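Local coordinates for sensor protein (PDB 3H7M), which probably acts as a phosphorelay sensor histidine kinase, this chain being its sensor domain, which resembles periplasmic solute-binding proteins, at residues A[26-29]-A[30-34]; A[78-81]-A[82-85]; A[101-104]-A[105-108]; A[214-218]-A[219-223]. All blocks are in the same frame, centred on the assembly; numbering follows the deposited sequence.

Interaction 1. Residues A[26-29]-A[30-34]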
loop_
_atom_site.group_PDB
_atom_site.type_symbol
_atom_site.label_atom_id
_atom_site.label_comp_id
_atom_site.label_asym_id
_atom_site.label_seq_id
_atom_site.Cartn_x
_atom_site.Cartn_y
_atom_site.Cartn_z
ATOM N N PHE A 26 8.791 3.750 -0.112
ATOM C CA PHE A 26 9.036 4.953 0.654
ATOM C C PHE A 26 10.364 5.599 0.309
ATOM O O PHE A 26 11.317 4.925 -0.098
ATOM C CB PHE A 26 9.019 4.633 2.155
ATOM C CG PHE A 26 10.086 3.663 2.580
ATOM C CD1 PHE A 26 11.301 4.116 3.076
ATOM C CD2 PHE A 26 9.883 2.284 2.460
ATOM C CE1 PHE A 26 12.324 3.207 3.457
ATOM C CE2 PHE A 26 10.889 1.353 2.833
ATOM C CZ PHE A 26 12.109 1.820 3.330
ATOM N N ILE A 27 10.410 6.916 0.470
ATOM C CA ILE A 27 11.631 7.669 0.248
ATOM C C ILE A 27 12.361 7.491 1.568
ATOM O O ILE A 27 11.787 7.771 2.619
ATOM C CB ILE A 27 11.335 9.165 0.029
ATOM C CG1 ILE A 27 10.668 9.367 -1.333
ATOM C CG2 ILE A 27 12.613 9.961 0.141
ATOM C CD1 ILE A 27 10.345 10.808 -1.658
ATOM N N ASP A 28 13.598 7.003 1.528
ATOM C CA ASP A 28 14.345 6.777 2.759
ATOM C C ASP A 28 15.084 8.015 3.284
ATOM O O ASP A 28 15.094 9.077 2.651
ATOM C CB ASP A 28 15.330 5.604 2.597
ATOM C CG ASP A 28 16.457 5.880 1.586
ATOM O OD1 ASP A 28 16.618 7.035 1.133
ATOM O OD2 ASP A 28 17.202 4.926 1.261
ATOM N N GLN A 29 15.690 7.862 4.455
ATOM C CA GLN A 29 16.415 8.939 5.110
ATOM C C GLN A 29 17.390 9.635 4.169
ATOM O O GLN A 29 17.594 10.847 4.272
ATOM C CB GLN A 29 17.164 8.402 6.341
ATOM C CG GLN A 29 18.372 7.503 6.039
ATOM C CD GLN A 29 18.004 6.158 5.415
ATOM O OE1 GLN A 29 18.879 5.399 4.990
ATOM N NE2 GLN A 29 16.708 5.857 5.363
ATOM N N ASN A 30 17.978 8.876 3.247
ATOM C CA ASN A 30 18.940 9.439 2.300
ATOM C C ASN A 30 18.261 10.081 1.115
ATOM O O ASN A 30 18.937 10.514 0.184
ATOM C CB ASN A 30 19.898 8.366 1.778
ATOM C CG ASN A 30 20.591 7.608 2.889
ATOM O OD1 ASN A 30 21.030 8.199 3.873
ATOM N ND2 ASN A 30 20.707 6.292 2.733
ATOM N N GLY A 31 16.928 10.130 1.151
ATOM C CA GLY A 31 16.161 10.723 0.064
ATOM C C GLY A 31 15.942 9.790 -1.127
ATOM O O GLY A 31 15.481 10.222 -2.191
ATOM N N LYS A 32 16.249 8.507 -0.943
ATOM C CA LYS A 32 16.125 7.513 -2.009
ATOM C C LYS A 32 14.848 6.660 -2.005
ATOM O O LYS A 32 14.334 6.288 -0.944
ATOM C CB LYS A 32 17.312 6.552 -1.949
ATOM C CG LYS A 32 18.614 7.170 -1.503
ATOM C CD LYS A 32 19.612 6.072 -1.138
ATOM C CE LYS A 32 20.984 6.640 -0.799
ATOM N NZ LYS A 32 21.934 5.569 -0.394
ATOM N N PRO A 33 14.338 6.320 -3.203
ATOM C CA PRO A 33 13.138 5.497 -3.347
ATOM C C PRO A 33 13.572 4.154 -2.767
ATOM O O PRO A 33 14.653 3.675 -3.085
ATOM C CB PRO A 33 12.953 5.423 -4.857
ATOM C CG PRO A 33 13.638 6.654 -5.371
ATOM C CD PRO A 33 14.870 6.688 -4.526
ATOM N N ALA A 34 12.752 3.553 -1.922
ATOM C CA ALA A 34 13.122 2.292 -1.290
ATOM C C ALA A 34 11.924 1.401 -0.996
ATOM O O ALA A 34 10.765 1.837 -1.028
ATOM C CB ALA A 34 13.882 2.580 0.034
#
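Ala34 CB sits over one face of the Phe26 ring, 4.0 Å from the ring centroid and 22° off its normal, a CH-pi contact within an antiparallel hydrogen-bonded pair. Phe26 carries CG between its backbone N and carbonyl carbon (chi1 62°), swinging the ring to the neighbouring strand. In the backbone, Phe26 N donates to Ala34 O, while the return bond from Ala34 N is bent and weak. On the other face of the sheet, Ile27 CG2 lies 3.6 Å from Gly31 CA, and Ile27 and Pro33 pack on Leu56 of strand 52-57.

Packing stays tight at Asp28. Its backbone N gives a nearly straight bond to Lys32 O (2.7 Å, 165° at the hydrogen), and its OD1 takes Lys32 N at 2.6 Å, met from above the carboxylate plane. Gly31 N closes on Asp28 O at positive phi. Looser is the solvent side: Gln29 and Asn30 run alongside each other with amide planes steeply inclined, and the extended Lys32 chain leads away, NZ staying 5.1 Å from Asp28 OD2. This is a 3:5 beta hairpin, strands 25-27 and 33-34 joined by a type I turn from Asp28 to Gly31 with a G1 bulge at Gly31.

Interaction 2. Residues A[78-81]-A[82-85]. With NA (sodium ion), chain B.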
loop_
_atom_site.group_PDB
_atom_site.type_symbol
_atom_site.label_atom_id
_atom_site.label_comp_id
_atom_site.label_asym_id
_atom_site.label_seq_id
_atom_site.Cartn_x
_atom_site.Cartn_y
_atom_site.Cartn_z
ATOM N N SER A 78 -3.886 -1.529 -4.209
ATOM C CA SER A 78 -4.853 -2.570 -3.912
ATOM C C SER A 78 -5.988 -2.581 -4.929
ATOM O O SER A 78 -6.455 -1.536 -5.365
ATOM C CB SER A 78 -5.420 -2.368 -2.505
ATOM O OG SER A 78 -4.492 -2.770 -1.512
ATOM N N TRP A 79 -6.420 -3.773 -5.305
ATOM C CA TRP A 79 -7.502 -3.929 -6.260
ATOM C C TRP A 79 -8.872 -3.724 -5.613
ATOM O O TRP A 79 -9.061 -4.028 -4.424
ATOM C CB TRP A 79 -7.463 -5.334 -6.874
ATOM C CG TRP A 79 -8.528 -5.542 -7.920
ATOM C CD1 TRP A 79 -8.454 -5.219 -9.248
ATOM C CD2 TRP A 79 -9.855 -6.032 -7.702
ATOM N NE1 TRP A 79 -9.656 -5.471 -9.865
ATOM C CE2 TRP A 79 -10.532 -5.970 -8.937
ATOM C CE3 TRP A 79 -10.540 -6.513 -6.579
ATOM C CZ2 TRP A 79 -11.860 -6.373 -9.082
ATOM C CZ3 TRP A 79 -11.861 -6.915 -6.724
ATOM C CH2 TRP A 79 -12.505 -6.841 -7.967
ATOM N N SER A 80 -9.810 -3.200 -6.407
ATOM C CA SER A 80 -11.210 -3.001 -5.999
ATOM C C SER A 80 -12.038 -2.739 -7.246
ATOM O O SER A 80 -11.524 -2.246 -8.248
ATOM C CB SER A 80 -11.391 -1.817 -5.050
ATOM O OG SER A 80 -11.736 -0.658 -5.773
ATOM N N GLU A 81 -13.324 -3.065 -7.170
ATOM C CA GLU A 81 -14.228 -2.867 -8.290
ATOM C C GLU A 81 -14.269 -1.426 -8.764
ATOM O O GLU A 81 -14.065 -1.158 -9.949
ATOM C CB GLU A 81 -15.632 -3.333 -7.923
ATOM C CG GLU A 81 -15.932 -4.750 -8.368
ATOM C CD GLU A 81 -15.684 -4.936 -9.855
ATOM O OE1 GLU A 81 -15.878 -3.960 -10.615
ATOM O OE2 GLU A 81 -15.305 -6.056 -10.263
ATOM N N LYS A 82 -14.530 -0.500 -7.844
ATOM C CA LYS A 82 -14.583 0.916 -8.200
ATOM C C LYS A 82 -13.274 1.313 -8.864
ATOM O O LYS A 82 -13.237 2.168 -9.757
ATOM C CB LYS A 82 -14.775 1.784 -6.952
ATOM C CG LYS A 82 -16.139 2.452 -6.822
ATOM C CD LYS A 82 -16.152 3.440 -5.652
ATOM C CE LYS A 82 -17.568 3.923 -5.301
ATOM N NZ LYS A 82 -18.253 4.696 -6.384
ATOM N N ARG A 83 -12.197 0.683 -8.409
ATOM C CA ARG A 83 -10.868 0.971 -8.914
ATOM C C ARG A 83 -10.600 0.379 -10.292
ATOM O O ARG A 83 -10.061 1.060 -11.153
ATOM C CB ARG A 83 -9.811 0.490 -7.911
ATOM C CG ARG A 83 -9.687 1.364 -6.652
ATOM C CD ARG A 83 -8.573 0.857 -5.729
ATOM N NE ARG A 83 -8.338 1.727 -4.574
ATOM C CZ ARG A 83 -7.369 1.543 -3.675
ATOM N NH1 ARG A 83 -6.527 0.515 -3.781
ATOM N NH2 ARG A 83 -7.238 2.392 -2.667
ATOM N N ALA A 84 -10.968 -0.880 -10.500
ATOM C CA ALA A 84 -10.757 -1.519 -11.794
ATOM C C ALA A 84 -11.469 -0.741 -12.916
ATOM O O ALA A 84 -11.018 -0.728 -14.063
ATOM C CB ALA A 84 -11.255 -2.965 -11.747
ATOM N N ARG A 85 -12.573 -0.081 -12.570
ATOM C CA ARG A 85 -13.351 0.692 -13.532
ATOM C C ARG A 85 -12.632 1.897 -14.132
ATOM O O ARG A 85 -13.199 2.597 -14.974
ATOM C CB ARG A 85 -14.654 1.181 -12.891
ATOM C CG ARG A 85 -15.826 0.230 -13.041
ATOM C CD ARG A 85 -17.152 0.939 -12.774
ATOM N NE ARG A 85 -17.528 0.931 -11.364
ATOM C CZ ARG A 85 -17.847 -0.170 -10.690
ATOM N NH1 ARG A 85 -17.831 -1.352 -11.297
ATOM N NH2 ARG A 85 -18.194 -0.088 -9.412
HETATM NA NA NA B . -9.736 -2.443 -15.802
HETATM O O HOH W 1 -3.870 0.664 -2.225
HETATM O O HOH W 2 -12.323 -2.159 -17.265
#
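Trp79 brings NE1 of its indole to within 3.5 Å of Ala84 CB, an oblique approach, while the backbone N of Glu81 lies above one face of the ring. The indole reaches this place because CG is anti to the Trp79 backbone N (chi1 -178°), and Phe89 meets the same ring edge-to-face.

Two bonds from Ser80 start the helix. Its OG accepts from Arg83 N at 3.0 Å, the N-cap bond, and its carbonyl O receives Ala84 N at 2.7 Å, almost in line with the C=O bond (166°). Arg83 then runs back past this cap with its chain extended from CG to NE, and CG rests against Ser80 OG. At its end NH1 donates to Ser78 O at 2.6 Å, the acceptor lying only 5° out of the guanidinium plane. A water accepts from both Ser78 N and Arg83 NH1, so the guanidinium is tied to the end of strand 73-78. This arginine is buried, and Ile127 and Glu130 of helix 127-133 touch it.

The exposed side is held differently. Glu81 OE1 and Arg85 NH1 form a salt bridge of 3.3 Å, their side chains crossing near a right angle with their planes only modestly inclined, and Glu81 O sits over one face of the Arg85 guanidinium. Ala84 O binds the sodium ion at 2.8 Å, together with a water, Asp88 and Gln199. The arrangement is a serine-capped short helix whose C-terminal end supplies a carbonyl ligand to a sodium site.

Interaction 3. Residues A[101-104]-A[105-108]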
loop_
_atom_site.group_PDB
_atom_site.type_symbol
_atom_site.label_atom_id
_atom_site.label_comp_id
_atom_site.label_asym_id
_atom_site.label_seq_id
_atom_site.Cartn_x
_atom_site.Cartn_y
_atom_site.Cartn_z
ATOM N N PHE A 101 -5.655 -1.707 15.421
ATOM C CA PHE A 101 -4.616 -1.341 16.368
ATOM C C PHE A 101 -5.241 -0.543 17.522
ATOM O O PHE A 101 -6.200 0.222 17.320
ATOM C CB PHE A 101 -3.573 -0.464 15.649
ATOM C CG PHE A 101 -2.719 -1.220 14.666
ATOM C CD1 PHE A 101 -1.563 -1.876 15.090
ATOM C CD2 PHE A 101 -3.076 -1.291 13.320
ATOM C CE1 PHE A 101 -0.778 -2.587 14.195
ATOM C CE2 PHE A 101 -2.290 -2.002 12.421
ATOM C CZ PHE A 101 -1.139 -2.651 12.862
ATOM N N ALA A 102 -4.673 -0.708 18.712
ATOM C CA ALA A 102 -5.137 -0.006 19.906
ATOM C C ALA A 102 -3.998 0.140 20.910
ATOM O O ALA A 102 -3.014 -0.596 20.836
ATOM C CB ALA A 102 -6.271 -0.792 20.556
ATOM N N ARG A 103 -4.144 1.069 21.858
ATOM C CA ARG A 103 -3.142 1.230 22.908
ATOM C C ARG A 103 -3.355 0.010 23.783
ATOM O O ARG A 103 -4.480 -0.478 23.871
ATOM C CB ARG A 103 -3.362 2.521 23.687
ATOM C CG ARG A 103 -3.202 3.766 22.830
ATOM C CD ARG A 103 -3.351 5.050 23.637
ATOM N NE ARG A 103 -4.661 5.117 24.269
ATOM C CZ ARG A 103 -5.774 5.522 23.665
ATOM N NH1 ARG A 103 -5.756 5.920 22.395
ATOM N NH2 ARG A 103 -6.912 5.519 24.342
ATOM N N ARG A 104 -2.276 -0.506 24.379
ATOM C CA ARG A 104 -2.318 -1.701 25.232
ATOM C C ARG A 104 -3.354 -1.673 26.336
ATOM O O ARG A 104 -4.067 -2.651 26.563
ATOM C CB ARG A 104 -0.964 -1.949 25.883
ATOM C CG ARG A 104 0.029 -2.569 24.971
ATOM C CD ARG A 104 1.330 -2.875 25.680
ATOM N NE ARG A 104 2.270 -3.453 24.731
ATOM C CZ ARG A 104 2.664 -2.837 23.620
ATOM N NH1 ARG A 104 2.197 -1.627 23.338
ATOM N NH2 ARG A 104 3.505 -3.432 22.781
ATOM N N ASP A 105 -3.407 -0.559 27.048
ATOM C CA ASP A 105 -4.362 -0.414 28.126
ATOM C C ASP A 105 -5.765 -0.637 27.552
ATOM O O ASP A 105 -6.462 -1.574 27.941
ATOM C CB ASP A 105 -4.233 0.983 28.747
ATOM C CG ASP A 105 -3.848 2.051 27.726
ATOM O OD1 ASP A 105 -2.749 1.936 27.135
ATOM O OD2 ASP A 105 -4.636 3.004 27.512
ATOM N N SER A 106 -6.134 0.212 26.593
ATOM C CA SER A 106 -7.430 0.185 25.928
ATOM C C SER A 106 -8.142 -1.150 25.792
ATOM O O SER A 106 -7.518 -2.216 25.778
ATOM C CB SER A 106 -7.310 0.833 24.560
ATOM O OG SER A 106 -7.121 2.230 24.701
ATOM N N PRO A 107 -9.484 -1.094 25.691
ATOM C CA PRO A 107 -10.391 -2.241 25.551
ATOM C C PRO A 107 -10.166 -2.900 24.197
ATOM O O PRO A 107 -10.295 -2.251 23.161
ATOM C CB PRO A 107 -11.783 -1.605 25.623
ATOM C CG PRO A 107 -11.546 -0.232 26.219
ATOM C CD PRO A 107 -10.238 0.171 25.634
ATOM N N PRO A 108 -9.835 -4.195 24.183
ATOM C CA PRO A 108 -9.613 -4.839 22.888
ATOM C C PRO A 108 -10.904 -4.967 22.081
ATOM O O PRO A 108 -12.008 -4.915 22.628
ATOM C CB PRO A 108 -9.031 -6.192 23.276
ATOM C CG PRO A 108 -9.768 -6.498 24.537
ATOM C CD PRO A 108 -9.730 -5.169 25.283
HETATM O O HOH W 3 -6.657 2.618 22.070
#
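Arg103 places CG beside its backbone N and opposite the carbonyl carbon (chi1 -63°), then bends at chi3 (-60°), so that the guanidinium folds back over Ser106 and within range of Asp105. The carboxylate of Asp105 is turned to meet it by a chi1 of 33°, away from the usual staggered values. Their contact is a long salt bridge, Arg103 NE to Asp105 OD2 at 3.9 Å, with the acid near the guanidinium plane and at its edge; the two planes are inclined to each other. At that length the attraction is probably modest. Asp105 OD1 instead lies 3.6 Å from Arg103 CB, alongside the aliphatic root of the chain.

Ser106 approaches from a different direction. Its OG lies over one face of the Arg103 guanidinium, 3.3 Å from NH2, but the angle is too poor for a hydrogen bond. A water fills the polar role: it accepts from Arg103 N at 3.0 Å and is hydrogen-bonded to Ser106 OG at 2.7 Å. The same water sits 3.4 Å above the guanidinium plane, over its centre. Ser106 CB also comes 3.2 Å from Arg103 O and 4.4 Å from Ala102 CB.

The firmer polar grip on Arg103 comes from NH1, which donates to the carbonyls of Leu154 and Cys159. Backbone bonds join Ala102 with Val182 and Arg104 with Asn180, while Tyr161 touches Ala102 and Pro107. The contact is thus a water-bridged bend into the loop where the long strand 87-103 leaves the mixed central sheet of this periplasmic-binding-protein-like domain.

Interaction 4. Residues A[214-218]-A[219-223]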
loop_
_atom_site.group_PDB
_atom_site.type_symbol
_atom_site.label_atom_id
_atom_site.label_comp_id
_atom_site.label_asym_id
_atom_site.label_seq_id
_atom_site.Cartn_x
_atom_site.Cartn_y
_atom_site.Cartn_z
ATOM N N ILE A 214 8.014 -13.461 -14.822
ATOM C CA ILE A 214 9.382 -13.936 -14.977
ATOM C C ILE A 214 10.084 -14.040 -13.630
ATOM O O ILE A 214 10.681 -15.079 -13.315
ATOM C CB ILE A 214 10.192 -13.025 -15.903
ATOM C CG1 ILE A 214 9.684 -13.152 -17.340
ATOM C CG2 ILE A 214 11.636 -13.394 -15.822
ATOM C CD1 ILE A 214 10.405 -12.267 -18.321
ATOM N N LEU A 215 10.019 -12.968 -12.837
ATOM C CA LEU A 215 10.618 -13.002 -11.481
ATOM C C LEU A 215 10.108 -14.209 -10.673
ATOM O O LEU A 215 10.871 -14.849 -9.953
ATOM C CB LEU A 215 10.293 -11.716 -10.708
ATOM C CG LEU A 215 10.929 -10.462 -11.305
ATOM C CD1 LEU A 215 10.571 -9.235 -10.497
ATOM C CD2 LEU A 215 12.437 -10.677 -11.397
ATOM N N ARG A 216 8.822 -14.539 -10.802
ATOM C CA ARG A 216 8.320 -15.692 -10.066
ATOM C C ARG A 216 8.899 -17.012 -10.543
ATOM O O ARG A 216 9.209 -17.877 -9.734
ATOM C CB ARG A 216 6.807 -15.744 -10.112
ATOM C CG ARG A 216 6.146 -14.560 -9.430
ATOM C CD ARG A 216 4.630 -14.591 -9.608
ATOM N NE ARG A 216 3.944 -14.790 -8.335
ATOM C CZ ARG A 216 3.281 -13.844 -7.676
ATOM N NH1 ARG A 216 3.198 -12.614 -8.168
ATOM N NH2 ARG A 216 2.715 -14.128 -6.510
ATOM N N LYS A 217 9.087 -17.186 -11.845
ATOM C CA LYS A 217 9.635 -18.462 -12.308
ATOM C C LYS A 217 11.131 -18.621 -12.114
ATOM O O LYS A 217 11.646 -19.747 -12.148
ATOM C CB LYS A 217 9.285 -18.700 -13.778
ATOM C CG LYS A 217 7.794 -18.663 -14.028
ATOM C CD LYS A 217 7.430 -19.168 -15.414
ATOM C CE LYS A 217 5.929 -19.267 -15.581
ATOM N NZ LYS A 217 5.507 -20.667 -15.341
ATOM N N THR A 218 11.848 -17.517 -11.901
ATOM C CA THR A 218 13.302 -17.643 -11.734
ATOM C C THR A 218 13.741 -17.723 -10.294
ATOM O O THR A 218 14.889 -18.080 -10.012
ATOM C CB THR A 218 14.080 -16.466 -12.380
ATOM O OG1 THR A 218 13.746 -15.244 -11.710
ATOM C CG2 THR A 218 13.745 -16.343 -13.869
ATOM N N GLY A 219 12.842 -17.371 -9.380
ATOM C CA GLY A 219 13.186 -17.401 -7.966
ATOM C C GLY A 219 13.601 -16.035 -7.439
ATOM O O GLY A 219 13.775 -15.848 -6.234
ATOM N N GLN A 220 13.736 -15.058 -8.328
ATOM C CA GLN A 220 14.173 -13.738 -7.892
ATOM C C GLN A 220 13.083 -13.082 -7.064
ATOM O O GLN A 220 13.367 -12.313 -6.147
ATOM C CB GLN A 220 14.535 -12.854 -9.100
ATOM C CG GLN A 220 15.639 -11.869 -8.796
ATOM C CD GLN A 220 15.900 -10.872 -9.920
ATOM O OE1 GLN A 220 15.834 -11.203 -11.123
ATOM N NE2 GLN A 220 16.221 -9.636 -9.528
ATOM N N TYR A 221 11.831 -13.372 -7.411
ATOM C CA TYR A 221 10.688 -12.821 -6.684
ATOM C C TYR A 221 10.755 -13.195 -5.200
ATOM O O TYR A 221 10.648 -12.334 -4.326
ATOM C CB TYR A 221 9.380 -13.374 -7.233
ATOM C CG TYR A 221 8.194 -13.034 -6.363
ATOM C CD1 TYR A 221 7.597 -11.787 -6.439
ATOM C CD2 TYR A 221 7.664 -13.969 -5.464
ATOM C CE1 TYR A 221 6.500 -11.463 -5.668
ATOM C CE2 TYR A 221 6.570 -13.662 -4.676
ATOM C CZ TYR A 221 5.985 -12.404 -4.786
ATOM O OH TYR A 221 4.864 -12.086 -4.054
ATOM N N GLU A 222 10.914 -14.485 -4.918
ATOM C CA GLU A 222 10.979 -14.921 -3.532
ATOM C C GLU A 222 12.223 -14.352 -2.846
ATOM O O GLU A 222 12.177 -13.995 -1.670
ATOM C CB GLU A 222 10.987 -16.454 -3.443
ATOM C CG GLU A 222 9.701 -17.133 -3.941
ATOM C CD GLU A 222 8.431 -16.653 -3.239
ATOM O OE1 GLU A 222 8.521 -16.093 -2.114
ATOM O OE2 GLU A 222 7.336 -16.856 -3.819
ATOM N N ALA A 223 13.330 -14.264 -3.581
ATOM C CA ALA A 223 14.572 -13.729 -3.024
ATOM C C ALA A 223 14.326 -12.324 -2.548
ATOM O O ALA A 223 14.764 -11.942 -1.464
ATOM C CB ALA A 223 15.681 -13.719 -4.065
HETATM O O HOH W 4 10.295 -16.486 -7.174
HETATM O O HOH W 5 15.335 -13.218 -12.582
#
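The carbonyl O of Leu215 is gripped by two backbone donors from beyond the helix end: Tyr221 N at 3.1 Å, with 163° at the hydrogen, and, more weakly, Gly219 N at 3.3 Å. Tyr221 N comes from well above the carbonyl plane. This is a helix-glycine-helix junction: helix 202-218 ends at Gly219, whose positive phi breaks the helical path, and the same glycine is the N-cap of helix 220-227.

The side chains follow the turn. Leu215 CB meets Tyr221 CB at 4.0 Å, and Leu215 CD2 touches the amide oxygen of Gln220 as the two chains cross at a slant. Both residues also pack on Ala43 of helix 36-48. Thr218 OG1 and Gln220 OE1 share a water, and OG1 accepts a weak bond from Gln220 N.

Arg216 runs alongside Tyr221 in the same direction. Tyr221 CG is anti to its own backbone N (chi1 170°), which sets the ring beside the arginine chain, and a bend at chi3 of Arg216 lays the guanidinium flat on it. The ring end is fixed by Tyr221 OH bonding to His93 O, and Arg216 NH1 makes a weak bond to Pro92 O. In this cation-pi stack the planes are 20° apart and Arg216 CZ stands 4.5 Å from the ring centroid.

How the interactions relate
From the N terminus the four contacts come strictly in series, none nesting in or crossing another, and each joins adjoining pieces of chain. Interaction 1 closes the 25-27/33-34 hairpin, which rests on strand 52-57. Interaction 2 turns strand 73-78 into helix 81-84, on the opposite side of the chain's centre; the strand that follows, 87-103, runs to interaction 3 at its far end, about 32 Å away between centres. Interaction 4 links the last two helices. Contacts 3 and 4 are farthest apart, about 39 Å between centres, yet strand 87-103 relates both: it ends in interaction 3, and its His93 receives a bond from interaction 4.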